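Side-chain contacts in WbbM protein (Klebsiella pneumoniae, PDB 6U4B), which is a bifunctional O-antigen polymerase that probably transfers sugars through glycosyltransferase domains, one of which holds a magnesium ion: residues A[388-393]-A[508-513]; A[460-465]-A[500-505]; A[470-475]-A[512-517]. One frame throughout, in Å; residues are numbered along the deposited sequence.

Overall arrangement
All three contacts lie in the glycosyltransferase family 8 part of the chain, and contacts 1 and 3 both use helix 505-513. Contact 1 is buried and runs from the 3-10 turn 388-391 to that helix, close to the magnesium site. Contact 2 is also buried but lies away from the magnesium site, between residues 462-463, which follow helix 455-461, and the loop 500-505. Contact 3 is partly buried, with Ser516 exposed at its margin. The chemistry follows the place: an arginine and apolar side chains in contact 1, methyl groups against a tyrosine in contact 2, two phenylalanines and a water-bridged carboxylate in contact 3. Lys512 and Asn464 link contacts 1 and 3 to contact 2.

Contact 1 (A[388-393]-A[508-513])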
loop_
_atom_site.group_PDB
_atom_site.type_symbol
_atom_site.label_atom_id
_atom_site.label_comp_id
_atom_site.label_asym_id
_atom_site.label_seq_id
_atom_site.Cartn_x
_atom_site.Cartn_y
_atom_site.Cartn_z
ATOM N N ALA A 388 -22.617 -8.483 25.572
ATOM C CA ALA A 388 -21.443 -9.352 25.518
ATOM C C ALA A 388 -20.426 -9.004 26.598
ATOM O O ALA A 388 -19.794 -9.899 27.173
ATOM C CB ALA A 388 -20.798 -9.266 24.133
ATOM N N ARG A 389 -20.254 -7.710 26.889
ATOM C CA ARG A 389 -19.259 -7.290 27.872
ATOM C C ARG A 389 -19.503 -7.921 29.239
ATOM O O ARG A 389 -18.546 -8.203 29.971
ATOM C CB ARG A 389 -19.248 -5.765 27.987
ATOM C CG ARG A 389 -18.547 -5.050 26.836
ATOM C CD ARG A 389 -18.570 -3.544 27.046
ATOM N NE ARG A 389 -19.900 -2.984 26.834
ATOM C CZ ARG A 389 -20.172 -1.987 25.999
ATOM N NH1 ARG A 389 -19.199 -1.412 25.303
ATOM N NH2 ARG A 389 -21.418 -1.549 25.874
ATOM N N LEU A 390 -20.769 -8.151 29.600
ATOM C CA LEU A 390 -21.080 -8.734 30.901
ATOM C C LEU A 390 -20.529 -10.145 31.056
ATOM O O LEU A 390 -20.311 -10.591 32.186
ATOM C CB LEU A 390 -22.593 -8.759 31.122
ATOM C CG LEU A 390 -23.337 -7.429 31.033
ATOM C CD1 LEU A 390 -24.812 -7.634 31.348
ATOM C CD2 LEU A 390 -22.720 -6.407 31.972
ATOM N N PHE A 391 -20.301 -10.854 29.956
ATOM C CA PHE A 391 -19.868 -12.243 30.006
ATOM C C PHE A 391 -18.357 -12.399 29.938
ATOM O O PHE A 391 -17.866 -13.533 29.938
ATOM C CB PHE A 391 -20.532 -13.034 28.875
ATOM C CG PHE A 391 -22.029 -13.079 28.980
ATOM C CD1 PHE A 391 -22.808 -12.112 28.363
ATOM C CD2 PHE A 391 -22.656 -14.071 29.715
ATOM C CE1 PHE A 391 -24.185 -12.143 28.468
ATOM C CE2 PHE A 391 -24.038 -14.108 29.826
ATOM C CZ PHE A 391 -24.803 -13.142 29.201
ATOM N N ILE A 392 -17.615 -11.286 29.887
ATOM C CA ILE A 392 -16.153 -11.376 29.831
ATOM C C ILE A 392 -15.564 -12.078 31.048
ATOM O O ILE A 392 -14.698 -12.947 30.864
ATOM C CB ILE A 392 -15.549 -9.985 29.585
ATOM C CG1 ILE A 392 -15.756 -9.587 28.122
ATOM C CG2 ILE A 392 -14.072 -9.964 29.953
ATOM C CD1 ILE A 392 -15.526 -8.117 27.836
ATOM N N PRO A 393 -15.968 -11.789 32.288
ATOM C CA PRO A 393 -15.380 -12.521 33.426
ATOM C C PRO A 393 -15.657 -14.017 33.416
ATOM O O PRO A 393 -14.939 -14.765 34.092
ATOM C CB PRO A 393 -16.013 -11.844 34.652
ATOM C CG PRO A 393 -17.233 -11.172 34.133
ATOM C CD PRO A 393 -16.882 -10.730 32.752
ATOM N N ASP A 508 -24.707 0.745 31.978
ATOM C CA ASP A 508 -25.312 1.072 33.266
ATOM C C ASP A 508 -25.124 -0.058 34.268
ATOM O O ASP A 508 -24.856 0.191 35.449
ATOM C CB ASP A 508 -26.800 1.377 33.088
ATOM C CG ASP A 508 -27.053 2.769 32.544
ATOM O OD1 ASP A 508 -26.096 3.569 32.484
ATOM O OD2 ASP A 508 -28.215 3.057 32.183
ATOM N N ILE A 509 -25.269 -1.307 33.817
ATOM C CA ILE A 509 -25.108 -2.451 34.708
ATOM C C ILE A 509 -23.698 -2.482 35.283
ATOM O O ILE A 509 -23.506 -2.694 36.487
ATOM C CB ILE A 509 -25.441 -3.756 33.961
ATOM C CG1 ILE A 509 -26.931 -3.810 33.622
ATOM C CG2 ILE A 509 -25.030 -4.969 34.785
ATOM C CD1 ILE A 509 -27.322 -4.988 32.761
ATOM N N MET A 510 -22.692 -2.256 34.434
ATOM C CA MET A 510 -21.310 -2.299 34.899
ATOM C C MET A 510 -20.967 -1.097 35.768
ATOM O O MET A 510 -20.182 -1.230 36.714
ATOM C CB MET A 510 -20.357 -2.394 33.702
ATOM C CG MET A 510 -20.435 -3.728 32.968
ATOM S SD MET A 510 -19.230 -3.884 31.632
ATOM C CE MET A 510 -19.890 -2.719 30.439
ATOM N N ASN A 511 -21.532 0.076 35.473
ATOM C CA ASN A 511 -21.307 1.228 36.341
ATOM C C ASN A 511 -21.871 0.981 37.736
ATOM O O ASN A 511 -21.273 1.387 38.740
ATOM C CB ASN A 511 -21.928 2.479 35.724
ATOM C CG ASN A 511 -20.918 3.313 34.958
ATOM O OD1 ASN A 511 -20.187 4.108 35.546
ATOM N ND2 ASN A 511 -20.874 3.137 33.642
ATOM N N LYS A 512 -23.016 0.302 37.820
ATOM C CA LYS A 512 -23.605 0.000 39.119
ATOM C C LYS A 512 -22.790 -1.048 39.865
ATOM O O LYS A 512 -22.476 -0.879 41.048
ATOM C CB LYS A 512 -25.054 -0.459 38.938
ATOM C CG LYS A 512 -25.670 -1.122 40.169
ATOM C CD LYS A 512 -27.175 -1.302 40.005
ATOM C CE LYS A 512 -27.738 -2.294 41.017
ATOM N NZ LYS A 512 -27.462 -1.910 42.428
ATOM N N VAL A 513 -22.423 -2.137 39.184
ATOM C CA VAL A 513 -21.740 -3.230 39.866
ATOM C C VAL A 513 -20.293 -2.865 40.181
ATOM O O VAL A 513 -19.757 -3.272 41.218
ATOM C CB VAL A 513 -21.841 -4.521 39.030
ATOM C CG1 VAL A 513 -20.999 -5.630 39.640
ATOM C CG2 VAL A 513 -23.290 -4.964 38.926
#
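Met510 meets both Arg389 and Leu390, and its two ends do different work. Its terminal methyl CE lies 3.6 Å from Arg389 NE and also touches Arg389 CD at 3.7 Å. The methyl approaches the guanidinium obliquely, and the two side chains cross at about a right angle. Arg389 CB adds a looser contact with the sulfur. Nearer the helix, Met510 CG packs against Leu390 CD2 at 3.7 Å. The bend at the end of the methionine (chi3 -70°) turns CE toward the arginine, while CG stays beside the leucine.

Leu390 divides its two methyls. Leu390 CD2 also touches Ile509 CG2, and Leu390 CD1 meets Ile509 CD1, both at 3.9 Å. The isoleucine and leucine side chains cross at about a right angle. These meetings are purely apolar, and Leu390, Ile509 and Met510 are all buried.

The polar end of Arg389 is held from outside the two segments. NE makes a salt bridge to Asp506 and NH1 makes one to Asp406, a magnesium ligand. Two carboxylates thus grip the guanidinium while the methionine methyl packs near NE. The side chain of Arg389 lies about 6 Å from the bound magnesium ion, so the arginine stands in the second shell of the metal, bonded to its ligand Asp406.

Strand 477-479 packs against both sides through Ile477, which touches Arg389 and Met510. Arg389 also touches Phe404 of strand 402-405. Ile509 reaches across to Val496 and Leu497 of helix 489-499. The contact thus joins the 3-10 turn 388-391 to helix 505-513 beside the central sheet.

Contact 2 (A[460-465]-A[500-505]); sequences QKTLNM and KKYWFL
Thr462 and Leu463 both bring a methyl group to the ring of Tyr502, and this apolar packing is the main part of the contact. Thr462 CG2 comes to the edge of the ring, near its plane. Thr462 CG2 lies 3.9 Å from Tyr502 CE1 and 4.0 Å from Tyr502 CD1. With chi1 at -61°, CG2 stands opposite the backbone N and faces the tyrosine, and OG1 takes the position beside that N. Leu463 CD2 approaches obliquely, 4.0 Å from Tyr502 CD1. The leucine and tyrosine side chains run past each other in opposite directions. Atom CD1 of the ring is therefore touched by both methyls.

A looser contact comes from the aliphatic part of Lys500. Lys500 CD lies 4.2 Å from Thr462 CG2.

The polar groups of these side chains are satisfied elsewhere. Thr462 OG1 hydrogen-bonds to Asp450, and Lys500 NZ makes a salt bridge to the same carboxylate oxygen, OD1. One aspartate thus ties together both sides of the contact. Tyr502 OH bonds to the carbonyl of Val496 in helix 489-499, which fixes the far end of the ring.

Tyr502 also begins a type I beta turn that ends at Leu505, closed by a weak backbone bond. Asn464 leaves helical geometry with positive phi, as is common just after a helix. Residues 462-463, which follow helix 455-461, pack on the connection between helices 489-499 and 505-513. This is structural packing away from the metal site, among the connections of what is probably the GT-A-type, Rossmann-like fold expected of a family 8 glycosyltransferase.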
loop_
_atom_site.group_PDB
_atom_site.type_symbol
_atom_site.label_atom_id
_atom_site.label_comp_id
_atom_site.label_asym_id
_atom_site.label_seq_id
_atom_site.Cartn_x
_atom_site.Cartn_y
_atom_site.Cartn_z
ATOM N N GLN A 460 -27.923 8.217 40.784
ATOM C CA GLN A 460 -27.876 8.035 42.232
ATOM C C GLN A 460 -28.874 6.988 42.712
ATOM O O GLN A 460 -28.560 6.195 43.607
ATOM C CB GLN A 460 -28.129 9.366 42.942
ATOM C CG GLN A 460 -26.862 10.132 43.282
ATOM C CD GLN A 460 -27.116 11.282 44.229
ATOM O OE1 GLN A 460 -27.876 12.200 43.922
ATOM N NE2 GLN A 460 -26.483 11.235 45.397
ATOM N N LYS A 461 -30.077 6.968 42.140
ATOM C CA LYS A 461 -31.136 6.088 42.628
ATOM C C LYS A 461 -31.085 4.713 41.967
ATOM O O LYS A 461 -31.018 3.688 42.653
ATOM C CB LYS A 461 -32.505 6.743 42.407
ATOM C CG LYS A 461 -32.651 8.110 43.055
ATOM C CD LYS A 461 -32.604 8.015 44.571
ATOM C CE LYS A 461 -32.689 9.394 45.212
ATOM N NZ LYS A 461 -33.909 10.134 44.784
ATOM N N THR A 462 -31.118 4.676 40.634
ATOM C CA THR A 462 -31.172 3.391 39.943
ATOM C C THR A 462 -29.816 2.690 39.955
ATOM O O THR A 462 -29.747 1.469 40.144
ATOM C CB THR A 462 -31.665 3.581 38.510
ATOM O OG1 THR A 462 -32.988 4.128 38.527
ATOM C CG2 THR A 462 -31.682 2.253 37.770
ATOM N N LEU A 463 -28.730 3.439 39.764
ATOM C CA LEU A 463 -27.402 2.843 39.709
ATOM C C LEU A 463 -26.697 2.829 41.061
ATOM O O LEU A 463 -25.622 2.229 41.171
ATOM C CB LEU A 463 -26.534 3.572 38.674
ATOM C CG LEU A 463 -27.071 3.606 37.240
ATOM C CD1 LEU A 463 -25.950 3.895 36.254
ATOM C CD2 LEU A 463 -27.787 2.308 36.873
ATOM N N ASN A 464 -27.286 3.455 42.083
ATOM C CA ASN A 464 -26.737 3.456 43.442
ATOM C C ASN A 464 -25.292 3.949 43.465
ATOM O O ASN A 464 -24.420 3.363 44.108
ATOM C CB ASN A 464 -26.849 2.072 44.083
ATOM C CG ASN A 464 -28.275 1.563 44.120
ATOM O OD1 ASN A 464 -28.615 0.584 43.456
ATOM N ND2 ASN A 464 -29.120 2.226 44.900
ATOM N N MET A 465 -25.040 5.042 42.752
ATOM C CA MET A 465 -23.737 5.699 42.728
ATOM C C MET A 465 -23.849 6.980 43.547
ATOM O O MET A 465 -24.542 7.920 43.141
ATOM C CB MET A 465 -23.303 5.993 41.292
ATOM C CG MET A 465 -23.172 4.759 40.414
ATOM S SD MET A 465 -22.439 5.121 38.805
ATOM C CE MET A 465 -23.731 6.096 38.061
ATOM N N LYS A 500 -33.966 -5.399 36.021
ATOM C CA LYS A 500 -34.690 -4.373 35.280
ATOM C C LYS A 500 -33.902 -4.016 34.029
ATOM O O LYS A 500 -32.754 -4.427 33.851
ATOM C CB LYS A 500 -34.940 -3.129 36.144
ATOM C CG LYS A 500 -33.682 -2.554 36.764
ATOM C CD LYS A 500 -33.971 -1.298 37.576
ATOM C CE LYS A 500 -34.751 -1.615 38.846
ATOM N NZ LYS A 500 -34.916 -0.414 39.716
ATOM N N LYS A 501 -34.548 -3.252 33.153
ATOM C CA LYS A 501 -33.904 -2.735 31.956
ATOM C C LYS A 501 -33.364 -1.341 32.237
ATOM O O LYS A 501 -34.034 -0.515 32.864
ATOM C CB LYS A 501 -34.883 -2.709 30.782
ATOM C CG LYS A 501 -35.497 -4.061 30.505
ATOM C CD LYS A 501 -35.474 -4.396 29.027
ATOM C CE LYS A 501 -35.551 -5.900 28.826
ATOM N NZ LYS A 501 -34.338 -6.576 29.366
ATOM N N TYR A 502 -32.145 -1.089 31.777
ATOM C CA TYR A 502 -31.409 0.118 32.123
ATOM C C TYR A 502 -31.253 1.035 30.917
ATOM O O TYR A 502 -31.292 0.600 29.761
ATOM C CB TYR A 502 -30.032 -0.233 32.699
ATOM C CG TYR A 502 -30.115 -1.045 33.971
ATOM C CD1 TYR A 502 -30.234 -0.424 35.208
ATOM C CD2 TYR A 502 -30.089 -2.434 33.934
ATOM C CE1 TYR A 502 -30.319 -1.162 36.371
ATOM C CE2 TYR A 502 -30.170 -3.181 35.092
ATOM C CZ TYR A 502 -30.286 -2.540 36.307
ATOM O OH TYR A 502 -30.372 -3.279 37.466
ATOM N N TRP A 503 -31.057 2.322 31.216
ATOM C CA TRP A 503 -31.003 3.346 30.178
ATOM C C TRP A 503 -29.923 3.038 29.146
ATOM O O TRP A 503 -30.195 2.990 27.941
ATOM C CB TRP A 503 -30.767 4.713 30.821
ATOM C CG TRP A 503 -30.902 5.869 29.885
ATOM C CD1 TRP A 503 -31.529 5.876 28.673
ATOM C CD2 TRP A 503 -30.396 7.196 30.083
ATOM N NE1 TRP A 503 -31.446 7.123 28.105
ATOM C CE2 TRP A 503 -30.755 7.952 28.950
ATOM C CE3 TRP A 503 -29.674 7.816 31.108
ATOM C CZ2 TRP A 503 -30.419 9.297 28.813
ATOM C CZ3 TRP A 503 -29.341 9.151 30.970
ATOM C CH2 TRP A 503 -29.713 9.877 29.831
ATOM N N PHE A 504 -28.691 2.819 29.601
ATOM C CA PHE A 504 -27.583 2.491 28.715
ATOM C C PHE A 504 -27.135 1.040 28.867
ATOM O O PHE A 504 -25.947 0.735 28.738
ATOM C CB PHE A 504 -26.417 3.451 28.941
ATOM C CG PHE A 504 -26.631 4.800 28.320
ATOM C CD1 PHE A 504 -26.361 5.010 26.978
ATOM C CD2 PHE A 504 -27.122 5.852 29.072
ATOM C CE1 PHE A 504 -26.565 6.251 26.399
ATOM C CE2 PHE A 504 -27.328 7.094 28.501
ATOM C CZ PHE A 504 -27.049 7.293 27.163
ATOM N N LEU A 505 -28.079 0.149 29.156
ATOM C CA LEU A 505 -27.909 -1.305 29.018
ATOM C C LEU A 505 -26.711 -1.751 29.854
ATOM O O LEU A 505 -26.624 -1.377 31.036
ATOM C CB LEU A 505 -27.835 -1.630 27.529
ATOM C CG LEU A 505 -28.879 -0.975 26.623
ATOM C CD1 LEU A 505 -28.606 -1.313 25.166
ATOM C CD2 LEU A 505 -30.291 -1.387 27.015
#

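Contact 3 (A[470-475]-A[512-517])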
loop_
_atom_site.group_PDB
_atom_site.type_symbol
_atom_site.label_atom_id
_atom_site.label_comp_id
_atom_site.label_asym_id
_atom_site.label_seq_id
_atom_site.Cartn_x
_atom_site.Cartn_y
_atom_site.Cartn_z
ATOM N N GLU A 470 -18.457 9.738 38.801
ATOM C CA GLU A 470 -17.541 8.633 38.547
ATOM C C GLU A 470 -18.048 7.683 37.469
ATOM O O GLU A 470 -17.490 6.593 37.303
ATOM C CB GLU A 470 -17.268 7.869 39.845
ATOM C CG GLU A 470 -16.415 8.650 40.838
ATOM C CD GLU A 470 -16.283 7.949 42.174
ATOM O OE1 GLU A 470 -16.846 6.845 42.320
ATOM O OE2 GLU A 470 -15.622 8.503 43.079
ATOM N N TYR A 471 -19.082 8.076 36.732
ATOM C CA TYR A 471 -19.613 7.254 35.655
ATOM C C TYR A 471 -18.573 7.110 34.548
ATOM O O TYR A 471 -18.061 8.109 34.033
ATOM C CB TYR A 471 -20.892 7.886 35.113
ATOM C CG TYR A 471 -21.692 7.011 34.178
ATOM C CD1 TYR A 471 -21.395 6.953 32.820
ATOM C CD2 TYR A 471 -22.759 6.256 34.649
ATOM C CE1 TYR A 471 -22.134 6.163 31.962
ATOM C CE2 TYR A 471 -23.501 5.462 33.803
ATOM C CZ TYR A 471 -23.188 5.418 32.460
ATOM O OH TYR A 471 -23.930 4.626 31.617
ATOM N N PHE A 472 -18.258 5.870 34.182
ATOM C CA PHE A 472 -17.216 5.588 33.206
ATOM C C PHE A 472 -17.817 5.087 31.898
ATOM O O PHE A 472 -18.893 4.481 31.878
ATOM C CB PHE A 472 -16.213 4.555 33.742
ATOM C CG PHE A 472 -16.795 3.177 33.940
ATOM C CD1 PHE A 472 -16.855 2.272 32.890
ATOM C CD2 PHE A 472 -17.262 2.782 35.183
ATOM C CE1 PHE A 472 -17.385 1.008 33.071
ATOM C CE2 PHE A 472 -17.790 1.518 35.371
ATOM C CZ PHE A 472 -17.853 0.632 34.314
ATOM N N GLN A 473 -17.094 5.329 30.808
ATOM C CA GLN A 473 -17.518 4.911 29.481
ATOM C C GLN A 473 -17.036 3.491 29.201
ATOM O O GLN A 473 -15.911 3.125 29.552
ATOM C CB GLN A 473 -16.979 5.880 28.427
ATOM C CG GLN A 473 -17.948 6.169 27.297
ATOM C CD GLN A 473 -17.935 5.099 26.227
ATOM O OE1 GLN A 473 -16.873 4.624 25.823
ATOM N NE2 GLN A 473 -19.117 4.713 25.762
ATOM N N ALA A 474 -17.894 2.694 28.567
ATOM C CA ALA A 474 -17.644 1.271 28.371
ATOM C C ALA A 474 -16.965 0.950 27.043
ATOM O O ALA A 474 -16.833 -0.231 26.703
ATOM C CB ALA A 474 -18.955 0.485 28.475
ATOM N N GLY A 475 -16.534 1.964 26.290
ATOM C CA GLY A 475 -15.910 1.723 25.000
ATOM C C GLY A 475 -14.520 1.127 25.084
ATOM O O GLY A 475 -14.026 0.594 24.087
ATOM N N LYS A 512 -23.016 0.302 37.820
ATOM C CA LYS A 512 -23.605 0.000 39.119
ATOM C C LYS A 512 -22.790 -1.048 39.865
ATOM O O LYS A 512 -22.476 -0.879 41.048
ATOM C CB LYS A 512 -25.054 -0.459 38.938
ATOM C CG LYS A 512 -25.670 -1.122 40.169
ATOM C CD LYS A 512 -27.175 -1.302 40.005
ATOM C CE LYS A 512 -27.738 -2.294 41.017
ATOM N NZ LYS A 512 -27.462 -1.910 42.428
ATOM N N VAL A 513 -22.423 -2.137 39.184
ATOM C CA VAL A 513 -21.740 -3.230 39.866
ATOM C C VAL A 513 -20.293 -2.865 40.181
ATOM O O VAL A 513 -19.757 -3.272 41.218
ATOM C CB VAL A 513 -21.841 -4.521 39.030
ATOM C CG1 VAL A 513 -20.999 -5.630 39.640
ATOM C CG2 VAL A 513 -23.290 -4.964 38.926
ATOM N N PHE A 514 -19.643 -2.081 39.324
ATOM C CA PHE A 514 -18.238 -1.742 39.522
ATOM C C PHE A 514 -18.039 -0.431 40.277
ATOM O O PHE A 514 -16.899 0.029 40.392
ATOM C CB PHE A 514 -17.504 -1.668 38.175
ATOM C CG PHE A 514 -17.640 -2.909 37.326
ATOM C CD1 PHE A 514 -17.930 -4.139 37.898
ATOM C CD2 PHE A 514 -17.470 -2.843 35.950
ATOM C CE1 PHE A 514 -18.056 -5.274 37.116
ATOM C CE2 PHE A 514 -17.592 -3.976 35.164
ATOM C CZ PHE A 514 -17.886 -5.193 35.748
ATOM N N TYR A 515 -19.108 0.173 40.799
ATOM C CA TYR A 515 -18.992 1.482 41.433
ATOM C C TYR A 515 -17.996 1.448 42.586
ATOM O O TYR A 515 -18.001 0.522 43.404
ATOM C CB TYR A 515 -20.352 1.963 41.942
ATOM C CG TYR A 515 -20.283 3.352 42.540
ATOM C CD1 TYR A 515 -19.983 4.450 41.744
ATOM C CD2 TYR A 515 -20.498 3.562 43.896
ATOM C CE1 TYR A 515 -19.907 5.721 42.278
ATOM C CE2 TYR A 515 -20.423 4.836 44.441
ATOM C CZ TYR A 515 -20.128 5.908 43.623
ATOM O OH TYR A 515 -20.051 7.176 44.140
ATOM N N SER A 516 -17.144 2.473 42.647
ATOM C CA SER A 516 -16.059 2.625 43.613
ATOM C C SER A 516 -14.995 1.540 43.482
ATOM O O SER A 516 -14.144 1.402 44.370
ATOM C CB SER A 516 -16.579 2.677 45.058
ATOM O OG SER A 516 -17.055 1.412 45.478
ATOM N N ARG A 517 -15.014 0.770 42.398
ATOM C CA ARG A 517 -13.999 -0.233 42.102
ATOM C C ARG A 517 -13.410 0.010 40.719
ATOM O O ARG A 517 -13.119 -0.927 39.971
ATOM C CB ARG A 517 -14.572 -1.647 42.197
ATOM C CG ARG A 517 -15.404 -1.925 43.449
ATOM C CD ARG A 517 -14.547 -2.055 44.704
ATOM N NE ARG A 517 -13.522 -3.091 44.575
ATOM C CZ ARG A 517 -13.752 -4.396 44.685
ATOM N NH1 ARG A 517 -14.979 -4.844 44.919
ATOM N NH2 ARG A 517 -12.752 -5.258 44.556
HETATM O O HOH W 1 -16.128 4.528 41.030
#
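Glu470 and Tyr515 cross at about a right angle, and OE1 of the glutamate comes obliquely to the phenol ring. The planes of carboxylate and ring are 36° apart, so they are neither stacked nor perpendicular. Glu470 OE1 lies 3.3 Å from Tyr515 CE1. Tyr515 has CG opposite its backbone N (chi1 -177°), and this swings the ring across to the glutamate.

A water joins the same carboxylate to the turn. It donates to Glu470 OE1 at 2.7 Å and accepts from the backbone N of Ser516 at 2.8 Å. OE1 therefore serves both the ring contact and the water bridge. Tyr515 OH has its own partners: Asn466 OD1 and the backbone N of Asn467.

The second pair is aromatic. Phe472 CZ comes to the ring edge of Phe514, near its plane, and lies 3.9 Å from Phe514 CD2. Relative to the Phe472 ring, Phe514 CD2 lies obliquely. Phe472 takes the chi1 of 67° that sets CG between the backbone N and carbonyl carbon, and its ring extends toward Phe514. Strand 428-432 touches both rings, Ala430 at Phe472 and Val428 at Phe514.

Phe514 to Arg517 form a type II beta turn, closed by the bond from Arg517 N to Phe514 O. It links helix 505-513 to strand 518-521. That strand runs parallel to 428-432, which pairs antiparallel with 472-473. The turn from helix 505-513 into strand 518-521 thus packs on the segment around strand 472-473 in the mixed sheet, consistent with the alpha/beta GT-A-type fold expected of the family.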